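Local coordinates for protein putative polysaccharide deacetylase (PDB 5JP6) that probably removes acetyl groups from peptidoglycan as a zinc-dependent carbohydrate esterase of family CE-4, in a predatory bacterium, at residues 144-149 against 194-199; 159-164 against 329-334; 168-173 against 358-363. The protein carries 1 engineered substitution. All coordinates share one frame; numbering follows the deposited sequence. Where two conformers were deposited one is given.

Interaction 1 (144-149 against 194-199); sequences FRFPDN and VNAKAM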
# COMPACT_ATOMS: atom_id res chain seq x y z
N PHE A 144 19.94 1.34 15.22
CA PHE A 144 20.62 2.46 14.56
C PHE A 144 19.56 3.53 14.33
O PHE A 144 18.37 3.26 14.47
CB PHE A 144 21.30 2.07 13.23
CG PHE A 144 20.35 1.65 12.15
CD1 PHE A 144 19.95 0.30 12.02
CD2 PHE A 144 19.80 2.59 11.30
CE1 PHE A 144 19.03 -0.06 11.05
CE2 PHE A 144 18.92 2.22 10.30
CZ PHE A 144 18.53 0.91 10.16
N ARG A 145 20.01 4.70 13.92
CA ARG A 145 19.11 5.81 13.72
C ARG A 145 19.51 6.54 12.43
O ARG A 145 20.66 7.00 12.33
CB ARG A 145 19.21 6.75 14.91
CG ARG A 145 18.36 8.00 14.86
CD ARG A 145 18.60 8.83 16.11
NE ARG A 145 17.72 9.99 16.19
CZ ARG A 145 17.90 11.14 15.54
NH1 ARG A 145 18.94 11.30 14.73
NH2 ARG A 145 17.03 12.14 15.69
N PHE A 146 18.62 6.63 11.46
CA PHE A 146 18.84 7.49 10.31
C PHE A 146 18.80 8.96 10.85
O PHE A 146 17.98 9.30 11.72
CB PHE A 146 17.73 7.32 9.23
CG PHE A 146 17.80 6.03 8.44
CD1 PHE A 146 18.82 5.84 7.50
CD2 PHE A 146 16.83 5.02 8.58
CE1 PHE A 146 18.86 4.68 6.74
CE2 PHE A 146 16.92 3.86 7.81
CZ PHE A 146 17.92 3.70 6.91
N PRO A 147 19.67 9.83 10.32
CA PRO A 147 19.55 11.26 10.67
C PRO A 147 18.26 11.85 10.18
O PRO A 147 17.69 11.40 9.18
CB PRO A 147 20.74 11.92 9.96
CG PRO A 147 21.16 10.97 8.89
CD PRO A 147 20.67 9.58 9.26
N ASP A 148 17.77 12.89 10.86
CA ASP A 148 16.70 13.66 10.27
C ASP A 148 17.12 14.21 8.90
O ASP A 148 18.25 14.70 8.71
CB ASP A 148 16.34 14.86 11.14
CG ASP A 148 15.73 14.49 12.49
OD1 ASP A 148 15.10 13.41 12.63
OD2 ASP A 148 15.88 15.31 13.43
N ASN A 149 16.21 14.10 7.95
CA ASN A 149 16.40 14.62 6.61
C ASN A 149 15.07 14.89 5.94
O ASN A 149 14.55 14.06 5.24
CB ASN A 149 17.22 13.62 5.79
CG ASN A 149 17.84 14.25 4.56
OD1 ASN A 149 17.37 15.29 4.04
ND2 ASN A 149 18.90 13.62 4.08
N VAL A 194 14.00 3.36 13.76
CA VAL A 194 15.22 3.85 13.12
C VAL A 194 15.12 5.33 12.71
O VAL A 194 15.95 5.84 11.93
CB VAL A 194 15.62 2.94 11.93
CG1 VAL A 194 15.89 1.53 12.42
CG2 VAL A 194 14.56 2.98 10.82
N ASN A 195 14.11 6.03 13.22
CA ASN A 195 13.91 7.47 12.95
C ASN A 195 13.67 7.78 11.49
O ASN A 195 14.00 8.85 11.05
CB ASN A 195 15.07 8.30 13.49
CG ASN A 195 14.81 9.78 13.46
OD1 ASN A 195 13.74 10.23 13.87
ND2 ASN A 195 15.76 10.55 12.94
N ALA A 196 13.08 6.83 10.75
CA ALA A 196 12.74 7.07 9.36
C ALA A 196 11.35 7.67 9.24
O ALA A 196 10.42 7.23 9.92
CB ALA A 196 12.80 5.79 8.54
N LYS A 197 11.21 8.65 8.35
CA LYS A 197 9.90 9.22 8.04
C LYS A 197 9.56 8.79 6.62
O LYS A 197 10.44 8.52 5.82
CB LYS A 197 9.93 10.74 8.16
CG LYS A 197 10.35 11.23 9.53
CD LYS A 197 9.36 10.82 10.61
CE LYS A 197 9.74 11.43 11.96
NZ LYS A 197 11.08 10.98 12.46
N ALA A 198 8.27 8.80 6.31
CA ALA A 198 7.76 8.33 5.02
C ALA A 198 6.56 9.13 4.57
O ALA A 198 5.98 9.89 5.34
CB ALA A 198 7.40 6.84 5.11
N MET A 199 6.20 8.95 3.29
CA MET A 199 5.07 9.60 2.71
C MET A 199 3.97 8.48 2.52
O MET A 199 4.25 7.43 1.91
CB MET A 199 5.40 10.30 1.38
CG MET A 199 6.56 11.25 1.43
SD MET A 199 6.88 11.95 -0.17
CE MET A 199 5.60 13.21 -0.24
O HOH W 1 15.18 10.39 9.24
O HOH W 2 12.98 12.66 11.04
O HOH W 3 13.59 12.78 14.94
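Val194 fits against two phenylalanines, and its two methyls divide the work. CG1 sits over one face of the Phe144 ring, 3.8 Å from the ring centroid and shifted toward the rim, a CH-pi contact; CG2 lies beside the Phe146 ring, 3.8 Å from CD2. Phe144 CG stands between the backbone N and the carbonyl carbon (chi1 65°), and CZ, at the far end of the ring, comes nearest to CG1. The backbones close the same corner: Phe146 N donates to Val194 O at 2.8 Å. This is the tight half of the contact, closed off by helix 339-354, whose Leu349 touches Val194 and whose Tyr353 stacks on Phe144.

Asn195 marks the change of character. With positive phi it is the C-prime residue of a Schellman motif that ends helix 183-193, and from this turn the chain runs on to strand 199-202. Its CG is anti to the backbone N (chi1 -170°), and the amide reaches across to 144-149. ND2 spends both hydrogens there: one goes almost straight to Phe146 O at 2.8 Å, the other to Asp148 OD1 at 3.0 Å, which it meets from above the carboxylate plane. Both acceptors lie close to the amide plane, so the group is fixed in rotation.

Beyond the amide the contact turns loose and wet. The extended Arg145 lays its guanidinium over the amide, planes 18° apart, with ND2 over the centre of the charged group; these two donors stack without bonding. One water joins Asp148 OD1 to Asn195 OD1, another joins the same carboxylate oxygen to Lys197 NZ, and a third bridges Pro147 O and Asn195 O.

Interaction 2 (159-164 against 329-334); sequences YMAVRG and RGIVLF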
# COMPACT_ATOMS: atom_id res chain seq x y z
N TYR A 159 3.90 20.44 -8.48
CA TYR A 159 5.24 19.89 -8.36
C TYR A 159 5.18 18.47 -8.90
O TYR A 159 4.35 17.69 -8.47
CB TYR A 159 5.69 19.88 -6.89
CG TYR A 159 6.98 19.18 -6.63
CD1 TYR A 159 8.15 19.65 -7.17
CD2 TYR A 159 7.05 18.07 -5.82
CE1 TYR A 159 9.36 19.01 -6.92
CE2 TYR A 159 8.25 17.44 -5.56
CZ TYR A 159 9.39 17.90 -6.12
OH TYR A 159 10.58 17.26 -5.89
N MET A 160 6.06 18.13 -9.83
CA MET A 160 6.06 16.79 -10.40
C MET A 160 7.29 16.06 -9.89
O MET A 160 8.43 16.45 -10.19
CB MET A 160 6.14 16.87 -11.92
CG MET A 160 6.28 15.51 -12.63
SD MET A 160 4.71 14.62 -12.54
CE MET A 160 5.29 12.99 -11.97
N ALA A 161 7.06 15.01 -9.09
CA ALA A 161 8.13 14.26 -8.46
C ALA A 161 8.25 12.89 -9.11
O ALA A 161 7.29 12.09 -9.13
CB ALA A 161 7.88 14.11 -6.98
N VAL A 162 9.46 12.62 -9.59
CA VAL A 162 9.82 11.28 -10.04
C VAL A 162 10.90 10.77 -9.10
O VAL A 162 10.67 9.82 -8.36
CB VAL A 162 10.26 11.26 -11.53
CG1 VAL A 162 10.70 9.86 -11.90
CG2 VAL A 162 9.08 11.66 -12.41
N ARG A 163 12.06 11.43 -9.10
CA ARG A 163 13.13 11.16 -8.14
C ARG A 163 13.06 12.13 -6.98
O ARG A 163 13.70 11.92 -5.97
CB ARG A 163 14.51 11.22 -8.81
CG ARG A 163 14.68 10.09 -9.82
CD ARG A 163 15.99 10.10 -10.62
NE ARG A 163 16.01 8.88 -11.45
CZ ARG A 163 15.19 8.61 -12.49
NH1 ARG A 163 14.29 9.49 -12.96
NH2 ARG A 163 15.27 7.43 -13.12
N GLY A 164 12.29 13.21 -7.11
CA GLY A 164 12.07 14.14 -6.00
C GLY A 164 13.18 15.13 -5.69
O GLY A 164 13.18 15.73 -4.62
N ARG A 329 19.19 6.65 -6.17
CA ARG A 329 18.45 7.63 -5.37
C ARG A 329 17.01 7.66 -5.88
O ARG A 329 16.71 7.18 -6.98
CB ARG A 329 19.05 9.04 -5.52
CG ARG A 329 18.64 9.71 -6.82
CD ARG A 329 19.30 11.06 -6.95
NE ARG A 329 20.68 10.97 -7.37
CZ ARG A 329 21.48 12.03 -7.50
NH1 ARG A 329 21.03 13.24 -7.20
NH2 ARG A 329 22.71 11.87 -7.91
N GLY A 330 16.13 8.25 -5.09
CA GLY A 330 14.80 8.58 -5.59
C GLY A 330 13.69 8.13 -4.69
O GLY A 330 13.85 8.13 -3.48
N ILE A 331 12.55 7.85 -5.31
CA ILE A 331 11.29 7.61 -4.63
C ILE A 331 10.92 6.15 -4.81
O ILE A 331 10.82 5.66 -5.94
CB ILE A 331 10.17 8.52 -5.14
CG1 ILE A 331 10.50 9.98 -4.84
CG2 ILE A 331 8.82 8.13 -4.55
CD1 ILE A 331 9.52 10.98 -5.42
N VAL A 332 10.73 5.47 -3.67
CA VAL A 332 10.39 4.05 -3.66
C VAL A 332 8.89 3.86 -3.51
O VAL A 332 8.29 4.46 -2.59
CB VAL A 332 11.07 3.32 -2.48
CG1 VAL A 332 10.81 1.80 -2.55
CG2 VAL A 332 12.56 3.62 -2.46
N LEU A 333 8.31 3.00 -4.33
CA LEU A 333 6.89 2.65 -4.23
C LEU A 333 6.68 1.34 -3.46
O LEU A 333 7.08 0.27 -3.95
CB LEU A 333 6.28 2.48 -5.62
CG LEU A 333 4.82 2.07 -5.65
CD1 LEU A 333 3.90 3.10 -4.99
CD2 LEU A 333 4.36 1.78 -7.08
N PHE A 334 6.00 1.45 -2.31
CA PHE A 334 5.56 0.31 -1.47
C PHE A 334 4.02 0.50 -1.34
O PHE A 334 3.46 1.58 -1.58
CB PHE A 334 6.18 0.30 -0.08
CG PHE A 334 7.63 -0.17 -0.01
CD1 PHE A 334 8.01 -1.49 -0.39
CD2 PHE A 334 8.59 0.68 0.49
CE1 PHE A 334 9.31 -1.88 -0.24
CE2 PHE A 334 9.90 0.26 0.66
CZ PHE A 334 10.24 -1.00 0.27
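Ile331 pushes its CD1 methyl under the bend at 161-164, where it lies 3.9 Å from Ala161 CB and 3.4 Å from the carbonyl oxygen Val162 O. CG1 is anti to the carbonyl carbon (chi1 -64°) and CD1 continues the chain outward (chi2 174°); it is this long branch that touches 159-164. Gly164 N is a further neighbour of the methyl. One residue back the two backbones pass each other, with Arg163 CA and Gly330 CA 4.0 Å apart, and Gly330 CA offers a C-H to Arg163 O at 3.5 Å.

The two segments belong to the same curled parallel sheet of the NodB-type deacetylase domain, yet they are not paired strands. Strand 160-161 pairs with 297-299, whereas strand 330-335 lies beside 170-176, and Ile331 also packs on Val172 and Thr174 of that strand. The side chain of Ile331 is about 8 Å from that of Asp176, a zinc-binding residue in another structure of this protein though not a ligand in this model.

Toward the surface, the extended Arg163 passes Gly330 with its CB 4.2 Å from the glycine CA, and its NH2 is hydrogen-bonded to Gln327, at the end of helix 313-327.

Interaction 3 (168-173 against 358-363); sequences RKEVVL and SVVLLT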
# COMPACT_ATOMS: atom_id res chain seq x y z
N ARG A 168 22.36 12.04 -4.25
CA ARG A 168 22.82 10.66 -4.40
C ARG A 168 22.69 9.96 -3.02
O ARG A 168 22.96 10.55 -1.95
CB ARG A 168 24.26 10.57 -4.94
CG ARG A 168 25.34 11.12 -4.01
CD ARG A 168 26.77 10.91 -4.58
NE ARG A 168 27.10 9.50 -4.83
CZ ARG A 168 27.56 8.64 -3.91
NH1 ARG A 168 27.76 9.03 -2.65
NH2 ARG A 168 27.82 7.39 -4.26
N LYS A 169 22.24 8.71 -3.10
CA LYS A 169 22.09 7.81 -1.95
C LYS A 169 21.03 8.26 -0.96
O LYS A 169 21.01 7.84 0.20
CB LYS A 169 23.43 7.46 -1.30
CG LYS A 169 24.37 6.83 -2.33
CD LYS A 169 25.53 6.13 -1.74
CE LYS A 169 25.15 4.71 -1.39
NZ LYS A 169 26.37 3.98 -0.97
N GLU A 170 20.11 9.08 -1.45
CA GLU A 170 18.90 9.43 -0.69
C GLU A 170 17.70 8.75 -1.32
O GLU A 170 17.52 8.80 -2.55
CB GLU A 170 18.70 10.94 -0.64
CG GLU A 170 19.75 11.67 0.17
CD GLU A 170 19.53 13.16 0.31
OE1 GLU A 170 18.76 13.76 -0.50
OE2 GLU A 170 20.11 13.74 1.25
N VAL A 171 16.85 8.16 -0.47
CA VAL A 171 15.60 7.56 -0.92
C VAL A 171 14.43 8.05 -0.09
O VAL A 171 14.55 8.32 1.11
CB VAL A 171 15.64 6.03 -0.94
CG1 VAL A 171 16.69 5.52 -1.91
CG2 VAL A 171 15.90 5.46 0.45
N VAL A 172 13.31 8.22 -0.77
CA VAL A 172 12.05 8.63 -0.17
C VAL A 172 11.15 7.41 -0.17
O VAL A 172 10.91 6.81 -1.21
CB VAL A 172 11.38 9.76 -0.97
CG1 VAL A 172 10.10 10.25 -0.31
CG2 VAL A 172 12.30 10.92 -1.20
N LEU A 173 10.71 7.03 1.01
CA LEU A 173 9.88 5.87 1.13
C LEU A 173 8.40 6.24 1.08
O LEU A 173 7.94 7.10 1.86
CB LEU A 173 10.17 5.16 2.44
CG LEU A 173 11.64 4.75 2.65
CD1 LEU A 173 11.75 3.94 3.92
CD2 LEU A 173 12.23 4.00 1.44
N SER A 358 20.35 7.08 2.85
CA SER A 358 19.65 7.85 3.86
C SER A 358 18.18 8.05 3.44
O SER A 358 17.88 8.16 2.26
CB SER A 358 20.31 9.22 4.03
OG SER A 358 21.67 9.06 4.35
N VAL A 359 17.27 8.07 4.41
CA VAL A 359 15.87 8.23 4.15
C VAL A 359 15.46 9.70 4.24
O VAL A 359 15.77 10.38 5.22
CB VAL A 359 15.01 7.38 5.09
CG1 VAL A 359 13.51 7.68 4.90
CG2 VAL A 359 15.28 5.89 4.86
N VAL A 360 14.80 10.19 3.20
CA VAL A 360 14.38 11.59 3.10
C VAL A 360 12.87 11.69 3.11
O VAL A 360 12.19 10.95 2.41
CB VAL A 360 14.88 12.21 1.78
CG1 VAL A 360 14.31 13.59 1.54
CG2 VAL A 360 16.41 12.26 1.80
N LEU A 361 12.36 12.68 3.86
CA LEU A 361 10.96 13.03 3.79
C LEU A 361 10.79 14.27 2.93
O LEU A 361 11.49 15.26 3.14
CB LEU A 361 10.41 13.34 5.18
CG LEU A 361 8.92 13.63 5.27
CD1 LEU A 361 8.10 12.44 4.89
CD2 LEU A 361 8.59 14.11 6.69
N LEU A 362 9.89 14.22 1.94
CA LEU A 362 9.57 15.42 1.16
C LEU A 362 8.27 15.99 1.73
O LEU A 362 7.32 15.24 2.00
CB LEU A 362 9.38 15.08 -0.33
CG LEU A 362 10.59 14.46 -1.02
CD1 LEU A 362 10.23 14.07 -2.45
CD2 LEU A 362 11.78 15.40 -0.98
N THR A 363 8.23 17.30 1.88
CA THR A 363 7.11 17.97 2.47
C THR A 363 6.91 19.33 1.79
O THR A 363 7.83 19.86 1.16
CB THR A 363 7.30 18.11 4.00
OG1 THR A 363 6.03 18.34 4.60
CG2 THR A 363 8.30 19.23 4.31
O HOH W 4 23.33 8.50 2.42
O HOH W 5 10.69 8.86 3.13
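Lys169 O takes the N-H of Ser358 at 2.8 Å, the first of three backbone bonds that pair the starts of strands 170-176 and 358-364 in parallel, although the directions of the touching parts splay apart by 52°. Val171 then uses both of its polar backbone atoms: its N donates to Ser358 O at 2.9 Å, and its O accepts from Val360 N at 2.8 Å. Weaker C-H contacts fill in between, such as Val359 CA to Val171 O. After Val360 the pairing gives way to a water, which accepts from Leu173 N and donates to Val360 O. The strand 358-364 is broken here, and the water spans the gap where a direct bond would have continued the ladder.

Glu170 and Ser358 share one face of the sheet, Val171 and Val359 the other. The CG2 methyl of Val360 comes up against the whole length of Glu170 and lies 3.6 Å from its CD. Farther along, Val172 CG2 meets Leu362 CG at 3.9 Å, the two side chains crossing at about a right angle. Leu173 CG approaches Val359 CG1 to 4.1 Å.

The next shell holds the polar ends. Glu170 is extended beyond CG, and its carboxylate is gripped by several donors: OE1 by Ala167 N and Gln151 NE2, OE2 by Asn149 ND2. Lys169 NZ bonds to Arg355 O, and the lysine makes a cation-pi contact with Tyr357.

Within the sheet of this NodB-type domain, strand 170-176 also pairs with 330-335 and 199-202, while 358-364 has 150-153 as a further neighbour; Leu352 of helix 339-354 covers Val171 and Val359, and Phe348 and Leu349 of the same helix pack on Leu173.

How the interactions relate
From the N terminus the chain gives 144-149, 159-164 and 168-173 in turn, each waiting for a later partner. Interaction 1 closes first, at 194-199, and joins the loop before strand 150-153 to the end of helix 183-193. Interaction 2 closes at 329-334, bringing the turn after strand 160-161 onto strand 330-335, and interaction 3 closes at 358-363, pairing strands 170-176 and 358-364 in the middle. The three loops cross one another and none nests. Interactions 1 and 2 do not touch, but both touch interaction 3: Met199 N bonds to Leu173 O and Asn149 O takes Leu361 N, while Gly330 O and Val332 N pair with Val172.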